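Local coordinates for transketolase (Campylobacter jejuni, PDB 3L84), which belongs to the transketolase family of thiamine diphosphate-binding enzymes and assembles from two copies of the same chain, at residues Gly188-Gly191 / Leu192-Glu196. Residues are numbered along the deposited sequence; the frame is centred on the assembly and turned at random.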
loop_
_atom_site.group_PDB
_atom_site.type_symbol
_atom_site.label_atom_id
_atom_site.label_comp_id
_atom_site.label_asym_id
_atom_site.label_seq_id
_atom_site.Cartn_x
_atom_site.Cartn_y
_atom_site.Cartn_z
ATOM N N GLY A 188 17.938 12.706 -10.581
ATOM C CA GLY A 188 19.056 12.811 -11.521
ATOM C C GLY A 188 19.303 11.476 -12.218
ATOM O O GLY A 188 18.386 10.853 -12.699
ATOM N N ASP A 189 20.549 11.045 -12.297
ATOM C CA ASP A 189 20.830 9.873 -13.138
ATOM C C ASP A 189 20.208 8.648 -12.493
ATOM O O ASP A 189 20.224 8.477 -11.277
ATOM C CB ASP A 189 22.331 9.640 -13.379
ATOM C CG ASP A 189 22.956 10.616 -14.376
ATOM O OD1 ASP A 189 22.256 11.458 -14.977
ATOM O OD2 ASP A 189 24.182 10.491 -14.573
ATOM N N VAL A 190 19.641 7.789 -13.328
ATOM C CA VAL A 190 18.970 6.554 -12.861
ATOM C C VAL A 190 19.930 5.682 -12.048
ATOM O O VAL A 190 19.515 5.035 -11.081
ATOM C CB VAL A 190 18.385 5.752 -14.062
ATOM C CG1 VAL A 190 18.038 4.289 -13.656
ATOM C CG2 VAL A 190 17.156 6.433 -14.554
ATOM N N GLY A 191 21.208 5.663 -12.408
ATOM C CA GLY A 191 22.200 4.891 -11.683
ATOM C C GLY A 191 22.418 5.238 -10.223
ATOM O O GLY A 191 23.021 4.454 -9.467
ATOM N N LEU A 192 21.924 6.391 -9.780
ATOM C CA LEU A 192 21.948 6.735 -8.347
ATOM C C LEU A 192 21.162 5.717 -7.539
ATOM O O LEU A 192 21.460 5.488 -6.370
ATOM C CB LEU A 192 21.346 8.119 -8.084
ATOM C CG LEU A 192 22.100 9.381 -8.507
ATOM C CD1 LEU A 192 21.157 10.560 -8.393
ATOM C CD2 LEU A 192 23.334 9.587 -7.653
ATOM N N ALA A 193 20.133 5.131 -8.144
ATOM C CA ALA A 193 19.221 4.235 -7.450
ATOM C C ALA A 193 18.847 2.963 -8.152
ATOM O O ALA A 193 18.070 2.170 -7.592
ATOM C CB ALA A 193 17.966 5.003 -7.081
ATOM N N PHE A 194 19.448 2.656 -9.298
ATOM C CA PHE A 194 19.022 1.479 -10.059
ATOM C C PHE A 194 20.095 1.046 -11.015
ATOM O O PHE A 194 20.615 1.899 -11.761
ATOM C CB PHE A 194 17.745 1.802 -10.841
ATOM C CG PHE A 194 17.126 0.622 -11.570
ATOM C CD1 PHE A 194 16.158 -0.151 -10.983
ATOM C CD2 PHE A 194 17.480 0.352 -12.894
ATOM C CE1 PHE A 194 15.548 -1.164 -11.660
ATOM C CE2 PHE A 194 16.870 -0.690 -13.568
ATOM C CZ PHE A 194 15.891 -1.423 -12.971
ATOM N N ASN A 195 20.477 -0.229 -10.974
ATOM C CA ASN A 195 21.442 -0.770 -11.949
ATOM C C ASN A 195 21.159 -2.237 -12.296
ATOM O O ASN A 195 22.083 -2.965 -12.676
ATOM C CB ASN A 195 22.891 -0.575 -11.474
ATOM C CG ASN A 195 23.293 -1.515 -10.381
ATOM O OD1 ASN A 195 22.461 -2.078 -9.680
ATOM N ND2 ASN A 195 24.610 -1.698 -10.210
ATOM N N GLU A 196 19.913 -2.658 -12.243
ATOM C CA GLU A 196 19.514 -4.017 -12.634
ATOM C C GLU A 196 19.866 -4.299 -14.081
ATOM O O GLU A 196 19.854 -3.393 -14.923
ATOM C CB GLU A 196 17.997 -4.235 -12.519
ATOM C CG GLU A 196 17.489 -4.076 -11.134
ATOM C CD GLU A 196 16.009 -4.370 -10.991
ATOM O OE1 GLU A 196 15.304 -4.577 -11.992
ATOM O OE2 GLU A 196 15.547 -4.348 -9.819
#
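In V190 the CG1 branch lies trans to the backbone N (chi1 164°), and in F194, four residues on, CG is likewise trans to its own backbone N (chi1 -174°). The two side chains run side by side and point the same way. V190 CG1 reaches F194 CB at 3.8 Å and also comes to 4.0 Å from F194 CD2, meeting the ring obliquely. One face of that ring is approached by the backbone N of E196, 3.8 Å above the plane and off centre.

Between the two side chains the backbone makes a single turn of 3-10 helix. L192 N donates to D189 O at 3.1 Å, and A193 N donates to V190 O at 3.0 Å. The turn then gives way to an extended chain at F194, whose carbonyl O folds back to receive a nearly linear CA-H...O contact from G191 CA (3.4 Å). On the other flank, L192 lies over the start of the turn: in the conformer described, one of two modelled, its CB is 3.4 Å from D189 O, and CD1 comes to 3.7 Å from the same D189 O as it reaches back toward the backbone of G188.

The backbone O of A193 accepts a hydrogen bond from R390 of the second subunit, which places this connection at the dimer interface. Within the chain, V190 and F194 rest on helix 152-156 through D152 and Q156. The turn and the loop after it join strand 188-189, half of a two-stranded antiparallel hairpin with 184-185, to helix 198-204.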